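Long-range contact in protein-glutamine gamma-glutamyltransferase 2 (Pagrus major, PDB 1G0D), which probably catalyses calcium-dependent cross-linking of proteins by joining peptide-bound glutamine to lysine or other primary amines: residues Ser652-Asp664 and Asp672-Lys684. Sequence-based numbering, arbitrary orientation.
Sequences SPMRTGVRKLLVD and DVKGVTTVVVHKK
Backbone pairing of R659 with V679 and of L661 with T677 sets the antiparallel register: V679 N reaches R659 O at 2.8 Å, and L661 N donates to T677 O. G657 extends the ladder; its backbone angles would jam a CB against the preceding carbonyl O. V681 O accepts two donors there, G657 N at 2.9 Å and, 40° above the carbonyl plane, T656 OG1 at 2.7 Å. These strands form the final beta hairpin of the C-terminal Ig-like domain, 659-666 lying between 673-682 and 619-624 in one sheet. Apolar contacts fall on both faces. V681, on the face of R659 and V679, meets P653 of the preceding loop, P653 CB to V681 CG1 at 3.8 Å, whereas on the face of K660 and T678, L662 and V676 lie side by side, L662 CD1 to V676 CG1 at 3.6 Å. The charged pair is D664-K674: chi1 of 169° swings the D664 carboxylate opposite the backbone N and brings OD1 to K674 NZ at 2.8 Å, approached from the anti side and 30° out of the carboxylate plane. K674 NZ also donates to Y247 O, and D664 OD2 pairs with R248. A methionine replacing K674 would probably leave D664 OD1 without its salt-bridge mate and Y247 O without this donor.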
# COMPACT_ATOMS: atom_id res chain seq x y z
N SER A 652 17.40 -9.46 -20.08
CA SER A 652 18.06 -10.55 -19.37
C SER A 652 17.77 -10.49 -17.86
O SER A 652 18.25 -9.59 -17.17
CB SER A 652 19.57 -10.45 -19.60
OG SER A 652 19.92 -10.87 -20.92
N PRO A 653 17.01 -11.47 -17.33
CA PRO A 653 16.72 -11.40 -15.89
C PRO A 653 17.95 -11.00 -15.05
O PRO A 653 19.09 -11.18 -15.46
CB PRO A 653 16.17 -12.78 -15.58
CG PRO A 653 15.51 -13.19 -16.86
CD PRO A 653 16.42 -12.68 -17.94
N MET A 654 17.71 -10.41 -13.89
CA MET A 654 18.80 -9.98 -13.06
C MET A 654 19.05 -10.91 -11.90
O MET A 654 20.18 -11.13 -11.49
CB MET A 654 18.50 -8.58 -12.55
CG MET A 654 18.60 -7.56 -13.62
SD MET A 654 18.04 -5.95 -13.08
CE MET A 654 16.23 -6.23 -12.76
N ARG A 655 17.99 -11.45 -11.33
CA ARG A 655 18.13 -12.38 -10.22
C ARG A 655 17.33 -13.65 -10.52
O ARG A 655 16.40 -13.70 -11.34
CB ARG A 655 17.63 -11.74 -8.91
CG ARG A 655 18.51 -10.63 -8.30
CD ARG A 655 17.90 -10.08 -7.00
NE ARG A 655 16.86 -9.08 -7.25
CZ ARG A 655 15.79 -8.88 -6.49
NH1 ARG A 655 15.59 -9.62 -5.43
NH2 ARG A 655 14.92 -7.93 -6.79
N THR A 656 17.69 -14.70 -9.82
CA THR A 656 17.04 -15.96 -10.04
C THR A 656 15.82 -16.04 -9.14
O THR A 656 15.66 -15.21 -8.26
CB THR A 656 18.05 -17.09 -9.78
OG1 THR A 656 17.35 -18.33 -9.78
CG2 THR A 656 18.80 -16.87 -8.46
N GLY A 657 14.94 -17.01 -9.39
CA GLY A 657 13.75 -17.14 -8.55
C GLY A 657 12.42 -17.15 -9.29
O GLY A 657 12.39 -17.07 -10.53
N VAL A 658 11.34 -17.32 -8.54
CA VAL A 658 10.01 -17.28 -9.13
C VAL A 658 9.64 -15.78 -9.18
O VAL A 658 9.41 -15.14 -8.16
CB VAL A 658 8.99 -18.04 -8.27
CG1 VAL A 658 7.62 -17.94 -8.92
CG2 VAL A 658 9.42 -19.48 -8.11
N ARG A 659 9.62 -15.22 -10.38
CA ARG A 659 9.36 -13.80 -10.50
C ARG A 659 8.12 -13.52 -11.30
O ARG A 659 7.60 -14.39 -11.99
CB ARG A 659 10.59 -13.15 -11.13
CG ARG A 659 11.89 -13.79 -10.68
CD ARG A 659 13.02 -12.79 -10.62
NE ARG A 659 13.85 -12.94 -9.44
CZ ARG A 659 13.58 -12.40 -8.25
NH1 ARG A 659 14.40 -12.59 -7.22
NH2 ARG A 659 12.50 -11.67 -8.07
N LYS A 660 7.62 -12.31 -11.16
CA LYS A 660 6.40 -11.87 -11.84
C LYS A 660 6.67 -10.66 -12.77
O LYS A 660 7.35 -9.68 -12.37
CB LYS A 660 5.34 -11.55 -10.77
CG LYS A 660 5.05 -12.70 -9.82
CD LYS A 660 3.67 -13.28 -10.07
CE LYS A 660 3.53 -14.73 -9.64
NZ LYS A 660 4.13 -14.88 -8.29
N LEU A 661 6.19 -10.76 -14.02
CA LEU A 661 6.40 -9.70 -15.00
C LEU A 661 5.10 -8.97 -15.09
O LEU A 661 4.04 -9.58 -15.31
CB LEU A 661 6.80 -10.26 -16.36
CG LEU A 661 7.10 -9.22 -17.43
CD1 LEU A 661 8.26 -8.33 -17.05
CD2 LEU A 661 7.36 -9.96 -18.75
N LEU A 662 5.20 -7.66 -14.86
CA LEU A 662 4.04 -6.76 -14.85
C LEU A 662 4.00 -5.82 -16.07
O LEU A 662 5.02 -5.31 -16.53
CB LEU A 662 4.02 -5.92 -13.56
CG LEU A 662 3.67 -6.56 -12.22
CD1 LEU A 662 4.55 -7.75 -11.91
CD2 LEU A 662 3.88 -5.53 -11.17
N VAL A 663 2.80 -5.62 -16.60
CA VAL A 663 2.64 -4.76 -17.74
C VAL A 663 1.38 -3.89 -17.70
O VAL A 663 0.28 -4.33 -17.30
CB VAL A 663 2.65 -5.60 -19.05
CG1 VAL A 663 2.54 -4.70 -20.25
CG2 VAL A 663 3.93 -6.39 -19.13
N ASP A 664 1.58 -2.64 -18.10
CA ASP A 664 0.55 -1.64 -18.20
C ASP A 664 0.43 -1.10 -19.65
O ASP A 664 1.43 -0.94 -20.36
CB ASP A 664 0.89 -0.49 -17.26
CG ASP A 664 0.01 0.71 -17.49
OD1 ASP A 664 -1.14 0.73 -16.97
OD2 ASP A 664 0.45 1.64 -18.20
N ASP A 672 -6.00 2.14 -18.31
CA ASP A 672 -6.11 1.19 -17.21
C ASP A 672 -6.13 -0.24 -17.76
O ASP A 672 -7.05 -1.03 -17.52
CB ASP A 672 -7.40 1.52 -16.42
CG ASP A 672 -7.35 1.13 -14.95
OD1 ASP A 672 -8.40 0.69 -14.43
OD2 ASP A 672 -6.29 1.26 -14.32
N VAL A 673 -5.12 -0.59 -18.55
CA VAL A 673 -5.08 -1.94 -19.08
C VAL A 673 -3.83 -2.70 -18.58
O VAL A 673 -2.69 -2.30 -18.87
CB VAL A 673 -5.11 -1.91 -20.64
CG1 VAL A 673 -5.10 -3.33 -21.17
CG2 VAL A 673 -6.36 -1.18 -21.11
N LYS A 674 -4.05 -3.80 -17.85
CA LYS A 674 -2.96 -4.59 -17.27
C LYS A 674 -2.82 -6.07 -17.62
O LYS A 674 -3.70 -6.71 -18.23
CB LYS A 674 -3.01 -4.50 -15.74
CG LYS A 674 -3.71 -3.31 -15.15
CD LYS A 674 -2.89 -2.11 -15.43
CE LYS A 674 -3.10 -1.04 -14.42
NZ LYS A 674 -1.95 -0.10 -14.46
N GLY A 675 -1.68 -6.60 -17.17
CA GLY A 675 -1.31 -7.99 -17.36
C GLY A 675 -0.13 -8.34 -16.47
O GLY A 675 0.66 -7.44 -16.12
N VAL A 676 -0.04 -9.63 -16.08
CA VAL A 676 1.04 -10.22 -15.23
C VAL A 676 1.25 -11.65 -15.66
O VAL A 676 0.31 -12.36 -16.02
CB VAL A 676 0.73 -10.43 -13.71
CG1 VAL A 676 1.82 -9.84 -12.89
CG2 VAL A 676 -0.61 -9.92 -13.34
N THR A 677 2.48 -12.10 -15.54
CA THR A 677 2.77 -13.46 -15.89
C THR A 677 3.82 -13.84 -14.88
O THR A 677 4.49 -12.96 -14.35
CB THR A 677 3.35 -13.55 -17.30
OG1 THR A 677 3.35 -14.92 -17.74
CG2 THR A 677 4.79 -12.98 -17.34
N THR A 678 3.90 -15.14 -14.60
CA THR A 678 4.89 -15.73 -13.69
C THR A 678 5.98 -16.36 -14.56
O THR A 678 5.72 -17.14 -15.48
CB THR A 678 4.30 -16.88 -12.82
OG1 THR A 678 3.21 -16.41 -12.04
CG2 THR A 678 5.33 -17.37 -11.87
N VAL A 679 7.21 -16.00 -14.26
CA VAL A 679 8.36 -16.53 -14.97
C VAL A 679 9.39 -17.06 -13.95
O VAL A 679 9.90 -16.28 -13.14
CB VAL A 679 9.03 -15.42 -15.86
CG1 VAL A 679 10.17 -16.02 -16.66
CG2 VAL A 679 8.01 -14.82 -16.82
N VAL A 680 9.67 -18.38 -13.97
CA VAL A 680 10.66 -18.95 -13.06
C VAL A 680 12.10 -18.77 -13.63
O VAL A 680 12.45 -19.37 -14.65
CB VAL A 680 10.38 -20.44 -12.80
CG1 VAL A 680 11.28 -20.97 -11.72
CG2 VAL A 680 8.95 -20.62 -12.37
N VAL A 681 12.90 -17.92 -12.98
CA VAL A 681 14.27 -17.67 -13.44
C VAL A 681 15.25 -18.68 -12.83
O VAL A 681 15.39 -18.82 -11.60
CB VAL A 681 14.69 -16.22 -13.12
CG1 VAL A 681 16.13 -15.98 -13.54
CG2 VAL A 681 13.79 -15.24 -13.85
N HIS A 682 15.93 -19.40 -13.71
CA HIS A 682 16.86 -20.43 -13.30
C HIS A 682 18.29 -20.02 -13.35
O HIS A 682 18.69 -18.94 -13.80
CB HIS A 682 16.78 -21.66 -14.22
CG HIS A 682 15.45 -22.33 -14.25
ND1 HIS A 682 15.02 -23.19 -13.26
CD2 HIS A 682 14.44 -22.26 -15.15
CE1 HIS A 682 13.80 -23.62 -13.55
NE2 HIS A 682 13.43 -23.07 -14.69
N LYS A 683 19.04 -21.00 -12.90
CA LYS A 683 20.46 -21.08 -12.87
C LYS A 683 21.18 -21.28 -11.59
O LYS A 683 21.67 -20.35 -10.96
CB LYS A 683 21.10 -19.99 -13.66
CG LYS A 683 21.60 -20.61 -14.92
CD LYS A 683 23.06 -20.89 -14.79
CE LYS A 683 23.81 -19.58 -14.69
NZ LYS A 683 24.78 -19.70 -13.59
N LYS A 684 21.23 -22.57 -11.32
CA LYS A 684 21.89 -23.27 -10.22
C LYS A 684 23.40 -22.89 -10.21
O LYS A 684 23.82 -22.15 -9.28
CB LYS A 684 21.75 -24.80 -10.46
CG LYS A 684 20.32 -25.35 -10.88
CD LYS A 684 19.60 -24.72 -12.13
CE LYS A 684 18.09 -24.50 -11.88
NZ LYS A 684 17.80 -23.80 -10.59